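Local coordinates for DUF1254 domain-containing protein (Vibrio parahaemolyticus, PDB 3U07) that is of unknown function but combines DUF1254 and DUF1214 family regions and is probably exported from the cytoplasm, at residues A[87-92]-A[136-141]; A[93-98]-A[189-194]; A[326-331]-A[406-411]; A[334-339]-A[382-387]. The protein carries 2 engineered substitutions. All blocks are in the same frame, centred on the assembly; numbering follows the deposited sequence.

Interaction 1 (A[87-92]-A[136-141]); sequences GWLDVA and FMFAAQ
Val91 and Ala139 mark the nearest approach of the two backbones, 5.9 Å from Val91 CA to Ala139 CA, and no ladder of direct main-chain bonds joins them. The contact illustrates how one beta sheet packs on another through side chains: strand 82-90 borders an antiparallel sheet, whereas strand 134-140 lies inside a mixed one. Leu89 meets Phe138 at about a right angle. Its CD2 methyl sits over one face of the ring, 4.0 Å from the centroid, and is shifted toward the rim atoms Phe138 CG and CD1 in a CH-pi contact. Val91 follows with both of its branches. CG1 touches the backbone, 3.4 Å from Phe138 O, while CG2 reaches Ala140, 4.1 Å from its CB. Val162 and Val96 also touch Leu89, and Val155 packs on Phe138, which places these buried side chains between the two sheets. At the end of strand 82-90, Asp90 OD1 accepts from Ala92 N at 3.1 Å in an Asx turn, and the same oxygen is salt-bridged to Arg205. Beside that turn a water bridges the backbones, donating to Val91 O at 2.7 Å and accepting from Ala140 N at 2.9 Å.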
# COMPACT_ATOMS: atom_id res chain seq x y z
N GLY A 87 3.14 2.55 11.41
CA GLY A 87 4.33 3.03 12.06
C GLY A 87 5.49 3.07 11.09
O GLY A 87 5.34 2.72 9.92
N TRP A 88 6.63 3.50 11.60
CA TRP A 88 7.85 3.57 10.81
C TRP A 88 8.95 2.91 11.61
O TRP A 88 9.17 3.23 12.78
CB TRP A 88 8.23 5.02 10.53
CG TRP A 88 7.31 5.73 9.60
CD1 TRP A 88 6.18 6.42 9.93
CD2 TRP A 88 7.42 5.79 8.17
NE1 TRP A 88 5.59 6.92 8.79
CE2 TRP A 88 6.33 6.55 7.70
CE3 TRP A 88 8.35 5.28 7.25
CZ2 TRP A 88 6.13 6.81 6.34
CZ3 TRP A 88 8.15 5.55 5.90
CH2 TRP A 88 7.05 6.31 5.46
N LEU A 89 9.63 1.96 10.98
CA LEU A 89 10.73 1.25 11.61
C LEU A 89 12.02 1.99 11.27
O LEU A 89 12.11 2.62 10.21
CB LEU A 89 10.83 -0.18 11.05
CG LEU A 89 10.16 -1.38 11.73
CD1 LEU A 89 8.91 -0.98 12.47
CD2 LEU A 89 9.88 -2.43 10.67
N ASP A 90 12.99 1.93 12.16
CA ASP A 90 14.29 2.54 11.91
C ASP A 90 15.28 1.49 12.38
O ASP A 90 15.38 1.22 13.58
CB ASP A 90 14.49 3.83 12.71
CG ASP A 90 15.91 4.37 12.60
OD1 ASP A 90 16.64 3.99 11.66
OD2 ASP A 90 16.31 5.18 13.46
N VAL A 91 15.99 0.89 11.44
CA VAL A 91 16.95 -0.16 11.77
C VAL A 91 18.41 0.30 11.64
O VAL A 91 19.33 -0.52 11.65
CB VAL A 91 16.74 -1.39 10.86
CG1 VAL A 91 15.29 -1.88 10.98
CG2 VAL A 91 17.05 -1.02 9.40
N ALA A 92 18.61 1.61 11.53
CA ALA A 92 19.96 2.17 11.40
C ALA A 92 20.91 1.76 12.51
O ALA A 92 22.00 1.25 12.25
CB ALA A 92 19.89 3.70 11.33
N PHE A 136 9.22 -11.28 13.85
CA PHE A 136 9.81 -10.91 12.57
C PHE A 136 10.85 -9.83 12.75
O PHE A 136 10.54 -8.72 13.18
CB PHE A 136 8.69 -10.47 11.62
CG PHE A 136 7.61 -11.52 11.46
CD1 PHE A 136 7.84 -12.66 10.70
CD2 PHE A 136 6.38 -11.38 12.10
CE1 PHE A 136 6.86 -13.65 10.58
CE2 PHE A 136 5.40 -12.37 11.99
CZ PHE A 136 5.64 -13.51 11.23
N MSE A 137 12.09 -10.17 12.43
CA MSE A 137 13.18 -9.22 12.60
C MSE A 137 13.56 -8.54 11.30
O MSE A 137 13.77 -9.19 10.28
CB MSE A 137 14.40 -9.93 13.20
CG MSE A 137 15.53 -8.98 13.60
SE MSE A 137 17.04 -9.87 14.49
CE MSE A 137 18.09 -10.19 12.92
N PHE A 138 13.63 -7.22 11.35
CA PHE A 138 14.02 -6.41 10.21
C PHE A 138 15.40 -5.87 10.52
O PHE A 138 15.61 -5.23 11.55
CB PHE A 138 13.02 -5.26 10.02
CG PHE A 138 11.64 -5.72 9.70
CD1 PHE A 138 10.83 -6.25 10.70
CD2 PHE A 138 11.18 -5.71 8.38
CE1 PHE A 138 9.57 -6.76 10.39
CE2 PHE A 138 9.92 -6.22 8.06
CZ PHE A 138 9.12 -6.74 9.07
N ALA A 139 16.35 -6.12 9.62
CA ALA A 139 17.71 -5.66 9.83
C ALA A 139 18.24 -5.00 8.57
O ALA A 139 17.81 -5.34 7.46
CB ALA A 139 18.61 -6.84 10.22
N ALA A 140 19.16 -4.06 8.78
CA ALA A 140 19.74 -3.39 7.67
C ALA A 140 20.47 -4.45 6.92
O ALA A 140 20.97 -5.47 7.49
CB ALA A 140 20.70 -2.30 8.07
N GLN A 141 20.50 -4.22 5.65
CA GLN A 141 21.14 -5.13 4.78
C GLN A 141 22.58 -5.49 5.17
O GLN A 141 22.95 -6.65 5.01
CB GLN A 141 21.02 -4.54 3.40
CG GLN A 141 21.53 -5.45 2.35
CD GLN A 141 20.69 -6.71 2.19
OE1 GLN A 141 21.03 -7.77 2.69
NE2 GLN A 141 19.57 -6.58 1.49
O HOH W 1 19.97 -3.17 11.43

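Interaction 2 (A[93-98]-A[189-194]); sequences AEPVIV and RTLSEY
Ile97 CD1 rests over the centre of the Tyr194 ring, 3.5 Å from its centroid and close to the ring normal, a CH-pi contact in which the two side chains meet at about a right angle. The ring in turn sets its CD1 over the centre of the Arg189 guanidinium, whose edge holds a water in plane; that water accepts from Arg189 NE and donates to Ile97 O. Ser99 and Ser150 bind the polar ends Arg189 NH2 and Tyr194 OH. The third flat group, the Glu94 carboxylate, grips the start of the helix with both oxygens. OE1 accepts from Ser192 N at 2.8 Å, and OE2 uses its syn lone pair for Ser192 OG, also at 2.8 Å. The negative charge at a helix N-terminus would probably be favoured by the helix dipole. Thr190 is the N-cap itself, its OG1 accepting from Glu193 N at 3.2 Å. Before the helix the two segments pair antiparallel: Ile97 N donates to Arg189 O at 2.7 Å, nearly straight at 177°, and Arg189 N returns a bond to Ile97 O. Strand 187-190 borders the mixed sheet and turns directly into helix 191-195, while strand 96-100 lies between it and strand 134-140.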
# COMPACT_ATOMS: atom_id res chain seq x y z
N ALA A 93 20.51 1.97 13.76
CA ALA A 93 21.36 1.65 14.90
C ALA A 93 21.47 0.15 15.14
O ALA A 93 22.53 -0.35 15.50
CB ALA A 93 20.86 2.35 16.16
N GLU A 94 20.36 -0.55 14.94
CA GLU A 94 20.32 -1.99 15.16
C GLU A 94 19.01 -2.55 14.61
O GLU A 94 18.10 -1.80 14.28
CB GLU A 94 20.41 -2.28 16.66
CG GLU A 94 19.27 -1.67 17.45
CD GLU A 94 19.29 -2.08 18.91
OE1 GLU A 94 19.51 -3.27 19.18
OE2 GLU A 94 19.08 -1.21 19.78
N PRO A 95 18.91 -3.89 14.50
CA PRO A 95 17.69 -4.52 13.98
C PRO A 95 16.49 -4.26 14.88
O PRO A 95 16.64 -3.87 16.04
CB PRO A 95 18.06 -6.00 13.95
CG PRO A 95 19.53 -5.98 13.69
CD PRO A 95 19.99 -4.88 14.62
N VAL A 96 15.30 -4.48 14.33
CA VAL A 96 14.06 -4.28 15.06
C VAL A 96 13.18 -5.49 14.82
O VAL A 96 13.13 -6.04 13.71
CB VAL A 96 13.34 -3.00 14.58
CG1 VAL A 96 13.04 -3.09 13.10
CG2 VAL A 96 12.06 -2.80 15.37
N ILE A 97 12.49 -5.91 15.86
CA ILE A 97 11.63 -7.07 15.79
C ILE A 97 10.17 -6.72 15.99
O ILE A 97 9.80 -6.06 16.96
CB ILE A 97 12.07 -8.12 16.85
CG1 ILE A 97 13.46 -8.65 16.49
CG2 ILE A 97 11.06 -9.25 16.93
CD1 ILE A 97 14.15 -9.39 17.61
N VAL A 98 9.35 -7.13 15.04
CA VAL A 98 7.92 -6.89 15.12
C VAL A 98 7.31 -8.20 15.59
O VAL A 98 7.53 -9.25 14.98
CB VAL A 98 7.34 -6.49 13.74
CG1 VAL A 98 5.83 -6.34 13.84
CG2 VAL A 98 7.98 -5.18 13.28
N ARG A 189 10.01 -3.88 18.95
CA ARG A 189 11.12 -3.75 19.89
C ARG A 189 12.46 -3.80 19.17
O ARG A 189 12.62 -4.52 18.19
CB ARG A 189 11.08 -4.89 20.91
CG ARG A 189 9.99 -4.81 21.97
CD ARG A 189 9.98 -6.08 22.80
NE ARG A 189 9.38 -7.20 22.07
CZ ARG A 189 9.37 -8.45 22.51
NH1 ARG A 189 9.92 -8.74 23.68
NH2 ARG A 189 8.79 -9.41 21.80
N THR A 190 13.42 -3.01 19.64
CA THR A 190 14.76 -3.05 19.06
C THR A 190 15.36 -4.37 19.53
O THR A 190 14.93 -4.93 20.54
CB THR A 190 15.65 -1.90 19.58
OG1 THR A 190 15.70 -1.93 21.01
CG2 THR A 190 15.12 -0.55 19.11
N LEU A 191 16.35 -4.87 18.80
CA LEU A 191 17.00 -6.12 19.16
C LEU A 191 17.49 -6.08 20.61
O LEU A 191 17.22 -7.00 21.38
CB LEU A 191 18.17 -6.40 18.22
CG LEU A 191 19.00 -7.65 18.52
CD1 LEU A 191 18.09 -8.90 18.52
CD2 LEU A 191 20.10 -7.77 17.48
N SER A 192 18.20 -5.02 20.98
CA SER A 192 18.72 -4.91 22.34
C SER A 192 17.59 -4.98 23.35
O SER A 192 17.69 -5.72 24.33
CB SER A 192 19.52 -3.61 22.51
OG SER A 192 18.72 -2.47 22.24
N GLU A 193 16.52 -4.23 23.12
CA GLU A 193 15.37 -4.25 24.03
C GLU A 193 14.82 -5.67 24.09
O GLU A 193 14.49 -6.18 25.16
CB GLU A 193 14.26 -3.31 23.53
CG GLU A 193 13.07 -3.20 24.49
CD GLU A 193 11.96 -2.29 23.97
OE1 GLU A 193 12.26 -1.36 23.20
OE2 GLU A 193 10.79 -2.51 24.35
N TYR A 194 14.72 -6.30 22.93
CA TYR A 194 14.21 -7.67 22.81
C TYR A 194 15.05 -8.63 23.64
O TYR A 194 14.53 -9.54 24.28
CB TYR A 194 14.26 -8.10 21.34
CG TYR A 194 13.65 -9.44 21.03
CD1 TYR A 194 12.28 -9.57 20.80
CD2 TYR A 194 14.45 -10.58 20.89
CE1 TYR A 194 11.73 -10.80 20.44
CE2 TYR A 194 13.91 -11.80 20.53
CZ TYR A 194 12.55 -11.91 20.30
OH TYR A 194 12.01 -13.12 19.92
O HOH W 2 8.57 -6.79 19.28

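Interaction 3 (A[326-331]-A[406-411])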
# COMPACT_ATOMS: atom_id res chain seq x y z
N GLN A 326 -24.12 5.44 -17.75
CA GLN A 326 -24.66 6.51 -16.92
C GLN A 326 -23.95 6.48 -15.58
O GLN A 326 -23.60 5.40 -15.07
CB GLN A 326 -26.17 6.32 -16.69
CG GLN A 326 -27.03 6.42 -17.93
CD GLN A 326 -28.51 6.28 -17.62
OE1 GLN A 326 -29.32 7.12 -18.03
NE2 GLN A 326 -28.87 5.23 -16.89
N LYS A 327 -23.73 7.65 -15.00
CA LYS A 327 -23.07 7.75 -13.71
C LYS A 327 -23.92 7.06 -12.65
O LYS A 327 -25.14 7.23 -12.61
CB LYS A 327 -22.90 9.23 -13.33
CG LYS A 327 -22.25 9.45 -11.98
CD LYS A 327 -20.76 9.18 -12.05
CE LYS A 327 -20.16 9.11 -10.66
NZ LYS A 327 -20.66 7.92 -9.92
N LEU A 328 -23.27 6.28 -11.78
CA LEU A 328 -23.98 5.60 -10.70
C LEU A 328 -24.51 6.69 -9.78
O LEU A 328 -23.76 7.57 -9.34
CB LEU A 328 -23.03 4.69 -9.92
CG LEU A 328 -22.49 3.49 -10.70
CD1 LEU A 328 -21.41 2.80 -9.89
CD2 LEU A 328 -23.65 2.54 -11.01
N ASP A 329 -25.80 6.63 -9.47
CA ASP A 329 -26.44 7.65 -8.63
C ASP A 329 -27.69 7.06 -7.98
O ASP A 329 -28.69 6.81 -8.65
CB ASP A 329 -26.83 8.84 -9.51
CG ASP A 329 -27.24 10.06 -8.71
OD1 ASP A 329 -27.81 9.89 -7.61
OD2 ASP A 329 -27.01 11.18 -9.20
N GLY A 330 -27.64 6.86 -6.67
CA GLY A 330 -28.77 6.28 -5.96
C GLY A 330 -30.07 7.07 -5.94
O GLY A 330 -31.11 6.54 -5.58
N SER A 331 -30.02 8.35 -6.31
CA SER A 331 -31.23 9.17 -6.31
C SER A 331 -32.02 8.97 -7.60
O SER A 331 -33.17 9.40 -7.70
CB SER A 331 -30.87 10.65 -6.16
OG SER A 331 -30.12 11.12 -7.27
N LYS A 406 -27.19 9.99 -4.02
CA LYS A 406 -26.27 10.86 -4.74
C LYS A 406 -25.31 10.03 -5.58
O LYS A 406 -25.35 8.80 -5.53
CB LYS A 406 -25.47 11.70 -3.75
CG LYS A 406 -24.79 10.89 -2.65
CD LYS A 406 -23.69 11.69 -1.96
CE LYS A 406 -23.09 10.91 -0.79
NZ LYS A 406 -21.98 11.66 -0.13
N PRO A 407 -24.46 10.68 -6.39
CA PRO A 407 -23.53 9.89 -7.20
C PRO A 407 -22.62 9.08 -6.27
O PRO A 407 -22.16 9.59 -5.24
CB PRO A 407 -22.76 10.96 -7.97
CG PRO A 407 -23.80 12.03 -8.16
CD PRO A 407 -24.44 12.09 -6.79
N PHE A 408 -22.37 7.83 -6.62
CA PHE A 408 -21.52 6.96 -5.82
C PHE A 408 -20.68 6.08 -6.72
O PHE A 408 -20.91 6.01 -7.93
CB PHE A 408 -22.39 6.08 -4.92
CG PHE A 408 -23.23 5.06 -5.68
CD1 PHE A 408 -22.72 3.79 -5.95
CD2 PHE A 408 -24.51 5.38 -6.12
CE1 PHE A 408 -23.49 2.85 -6.65
CE2 PHE A 408 -25.29 4.46 -6.82
CZ PHE A 408 -24.78 3.19 -7.08
N TYR A 409 -19.68 5.44 -6.13
CA TYR A 409 -18.87 4.50 -6.89
C TYR A 409 -18.67 3.29 -6.01
O TYR A 409 -18.83 3.36 -4.79
CB TYR A 409 -17.52 5.11 -7.31
CG TYR A 409 -16.64 5.61 -6.19
CD1 TYR A 409 -16.81 6.89 -5.66
CD2 TYR A 409 -15.60 4.82 -5.69
CE1 TYR A 409 -15.96 7.37 -4.67
CE2 TYR A 409 -14.74 5.29 -4.69
CZ TYR A 409 -14.93 6.57 -4.19
OH TYR A 409 -14.10 7.05 -3.20
N ALA A 410 -18.35 2.16 -6.63
CA ALA A 410 -18.15 0.93 -5.89
C ALA A 410 -16.72 0.45 -6.08
O ALA A 410 -16.20 0.50 -7.19
CB ALA A 410 -19.14 -0.14 -6.37
N ILE A 411 -16.11 0.01 -4.99
CA ILE A 411 -14.75 -0.51 -5.02
C ILE A 411 -14.78 -1.99 -4.66
O ILE A 411 -15.23 -2.35 -3.58
CB ILE A 411 -13.83 0.19 -3.99
CG1 ILE A 411 -13.58 1.65 -4.40
CG2 ILE A 411 -12.52 -0.59 -3.86
CD1 ILE A 411 -12.77 1.81 -5.67
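Leu328 CB sits over the centre of the Phe408 ring, 3.7 Å from the centroid, in a CH-pi contact between side chains that meet at about a right angle. At the ring's edge Gly330 N and Lys406 O lie in its plane. Those two edge atoms are themselves bonded, Gly330 N donating to Lys406 O at 3.2 Å. The second backbone bond runs the other way, from Phe408 N to Leu328 O at 3.1 Å. Lys327 NZ also reaches Leu328 O, in the carbonyl plane and on a lone pair, so two donors hold the oxygen. The ammonium is positioned from outside by a salt bridge to Asp320 and a bond to Asn355. Asp329 lies side by side with Pro407, its OD2 3.5 Å from Pro407 CG. What fixes this carboxylate is its other oxygen: OD1 accepts from Ser331 N at 3.0 Å and from Ser331 OG at 2.6 Å, both from one face of its plane. The result is an Asx turn next to a single beta bridge, Asp329 with Pro407, by which the loop before strand 334-340 joins the chain entering strand 408-417 of the DUF1214 region.

Interaction 4 (A[334-339]-A[382-387]); sequences DYVMRF and YYTIYM
Arg338 reaches across to Thr384 first and Tyr382 last. Its CB lies 3.8 Å from Thr384 OG1, and CG comes closer to the same oxygen, at 3.4 Å. An extended start (CG anti to the backbone N and CD anti to CA, chi1 and chi2 both 178°) carries the chain past the threonine, whose OG1 lies at the edge of the guanidinium, in plane. Beyond CD, NE approaches Tyr382 CD2, and CZ stands 4.0 Å from the centroid of the Tyr382 ring in a cation-pi contact. The two planes are only 22° apart, so this is a stack, displaced toward the ring's rim: NH2 lies 3.4 Å from Tyr382 CD1, while NH1 is 3.2 Å from Tyr382 CB. Asp378 ties this pair together, making a salt bridge to Arg338 NH1 and accepting from Tyr382 N. The backbones form a regular antiparallel ladder between the two central strands of a four-stranded mixed sheet, with Tyr335, Met337 and Phe339 bonded in both directions to Met387, Ile385 and Tyr383. On the face that carries these six residues, Phe339 CE1 comes within 4.3 Å of Ile385 CD1. Phe339 lays one face of its ring over Tyr383 CB, and Trp348 meets both aromatic rings edge-to-face. At the opposite end of the ladder, Tyr386 OH donates to the anti lone pair of Asp334 OD2 at 2.7 Å, with carboxylate and ring planes 89° apart. The other carboxylate oxygen, Asp334 OD1, is bonded to Ser388 OG.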
# COMPACT_ATOMS: atom_id res chain seq x y z
N ASP A 334 -32.18 2.08 -9.01
CA ASP A 334 -31.93 0.97 -8.12
C ASP A 334 -30.99 0.16 -9.03
O ASP A 334 -31.13 0.20 -10.25
CB ASP A 334 -33.20 0.18 -7.86
CG ASP A 334 -33.88 0.59 -6.57
OD1 ASP A 334 -33.60 1.69 -6.06
OD2 ASP A 334 -34.71 -0.20 -6.07
N TYR A 335 -30.01 -0.53 -8.45
CA TYR A 335 -29.10 -1.30 -9.29
C TYR A 335 -28.98 -2.74 -8.84
O TYR A 335 -29.33 -3.08 -7.71
CB TYR A 335 -27.71 -0.66 -9.30
CG TYR A 335 -27.69 0.79 -9.73
CD1 TYR A 335 -27.98 1.81 -8.82
CD2 TYR A 335 -27.38 1.13 -11.04
CE1 TYR A 335 -27.96 3.15 -9.22
CE2 TYR A 335 -27.36 2.46 -11.45
CZ TYR A 335 -27.64 3.47 -10.54
OH TYR A 335 -27.62 4.78 -10.95
N VAL A 336 -28.49 -3.58 -9.74
CA VAL A 336 -28.28 -4.98 -9.43
C VAL A 336 -26.97 -5.45 -10.05
O VAL A 336 -26.61 -5.07 -11.17
CB VAL A 336 -29.47 -5.87 -9.89
CG1 VAL A 336 -29.55 -5.89 -11.40
CG2 VAL A 336 -29.30 -7.28 -9.33
N MSE A 337 -26.26 -6.28 -9.30
CA MSE A 337 -24.98 -6.83 -9.69
C MSE A 337 -25.07 -8.35 -9.52
O MSE A 337 -25.33 -8.82 -8.42
CB MSE A 337 -23.91 -6.29 -8.75
CG MSE A 337 -22.61 -5.88 -9.37
SE MSE A 337 -21.48 -5.13 -7.98
CE MSE A 337 -22.80 -4.52 -6.74
N ARG A 338 -24.85 -9.11 -10.58
CA ARG A 338 -24.92 -10.56 -10.47
C ARG A 338 -23.69 -11.17 -11.13
O ARG A 338 -23.43 -10.93 -12.31
CB ARG A 338 -26.20 -11.08 -11.12
CG ARG A 338 -26.36 -12.58 -11.11
CD ARG A 338 -27.68 -12.95 -11.75
NE ARG A 338 -27.61 -14.22 -12.47
CZ ARG A 338 -27.67 -15.42 -11.89
NH1 ARG A 338 -27.81 -15.53 -10.58
NH2 ARG A 338 -27.58 -16.51 -12.64
N PHE A 339 -22.95 -11.98 -10.38
CA PHE A 339 -21.71 -12.56 -10.90
C PHE A 339 -21.25 -13.80 -10.15
O PHE A 339 -21.62 -14.03 -8.99
CB PHE A 339 -20.60 -11.52 -10.75
CG PHE A 339 -20.48 -10.98 -9.35
CD1 PHE A 339 -21.33 -9.98 -8.90
CD2 PHE A 339 -19.58 -11.54 -8.45
CE1 PHE A 339 -21.30 -9.54 -7.58
CE2 PHE A 339 -19.53 -11.11 -7.12
CZ PHE A 339 -20.39 -10.11 -6.69
N TYR A 382 -24.01 -18.12 -8.16
CA TYR A 382 -23.89 -16.72 -8.54
C TYR A 382 -24.22 -15.88 -7.33
O TYR A 382 -25.08 -16.25 -6.53
CB TYR A 382 -24.87 -16.34 -9.66
CG TYR A 382 -24.40 -16.62 -11.07
CD1 TYR A 382 -24.58 -17.88 -11.64
CD2 TYR A 382 -23.79 -15.63 -11.83
CE1 TYR A 382 -24.15 -18.15 -12.95
CE2 TYR A 382 -23.36 -15.88 -13.14
CZ TYR A 382 -23.55 -17.14 -13.69
OH TYR A 382 -23.13 -17.40 -14.97
N TYR A 383 -23.52 -14.77 -7.16
CA TYR A 383 -23.85 -13.87 -6.07
C TYR A 383 -24.67 -12.78 -6.75
O TYR A 383 -24.47 -12.49 -7.93
CB TYR A 383 -22.60 -13.26 -5.43
CG TYR A 383 -21.80 -14.24 -4.60
CD1 TYR A 383 -20.88 -15.10 -5.20
CD2 TYR A 383 -21.95 -14.29 -3.21
CE1 TYR A 383 -20.13 -15.99 -4.43
CE2 TYR A 383 -21.21 -15.18 -2.44
CZ TYR A 383 -20.30 -16.03 -3.06
OH TYR A 383 -19.56 -16.91 -2.31
N THR A 384 -25.60 -12.21 -6.01
CA THR A 384 -26.44 -11.16 -6.55
C THR A 384 -26.58 -10.05 -5.53
O THR A 384 -27.14 -10.27 -4.46
CB THR A 384 -27.85 -11.68 -6.90
OG1 THR A 384 -27.77 -12.60 -7.99
CG2 THR A 384 -28.76 -10.53 -7.28
N ILE A 385 -26.06 -8.88 -5.86
CA ILE A 385 -26.15 -7.74 -4.96
C ILE A 385 -27.21 -6.77 -5.48
O ILE A 385 -27.16 -6.34 -6.64
CB ILE A 385 -24.81 -6.99 -4.85
CG1 ILE A 385 -23.75 -7.90 -4.21
CG2 ILE A 385 -24.99 -5.70 -4.04
CD1 ILE A 385 -22.38 -7.27 -4.10
N TYR A 386 -28.18 -6.44 -4.64
CA TYR A 386 -29.23 -5.50 -5.03
C TYR A 386 -28.95 -4.21 -4.28
O TYR A 386 -28.75 -4.22 -3.06
CB TYR A 386 -30.62 -6.05 -4.68
CG TYR A 386 -31.75 -5.20 -5.22
CD1 TYR A 386 -32.13 -4.02 -4.58
CD2 TYR A 386 -32.43 -5.56 -6.38
CE1 TYR A 386 -33.15 -3.21 -5.09
CE2 TYR A 386 -33.45 -4.76 -6.90
CZ TYR A 386 -33.80 -3.59 -6.25
OH TYR A 386 -34.81 -2.79 -6.76
N MSE A 387 -28.93 -3.09 -5.00
CA MSE A 387 -28.63 -1.78 -4.41
C MSE A 387 -29.73 -0.75 -4.56
O MSE A 387 -30.30 -0.57 -5.63
CB MSE A 387 -27.35 -1.21 -5.03
CG MSE A 387 -26.09 -2.04 -4.78
SE MSE A 387 -24.66 -1.59 -6.00
CE MSE A 387 -25.23 -2.71 -7.45

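The four contacts form two touching pairs on opposite sides of the chain's centre. Interactions 1 and 2 have centres 8 Å apart and both reach the same mixed sheet, in which strands 134-140 and 96-100 are neighbours; Val91 CG1 also packs 3.3 Å from Val96 CG1. Interactions 3 and 4, centres 14 Å apart, are linked by Tyr335, whose OH lies 3.0 Å from Asp329 N in a probable hydrogen bond and whose ring touches Leu328 and Phe408. Between the pairs, centres are 43 to 49 Å apart. With strands numbered in chain order within each sheet, each half holds an antiparallel sheet ordered 1-4-2-3 and a mixed sheet ordered 3-2-1-4, so one topology appears twice. With the function unknown, none of these contacts can be tied to an active site.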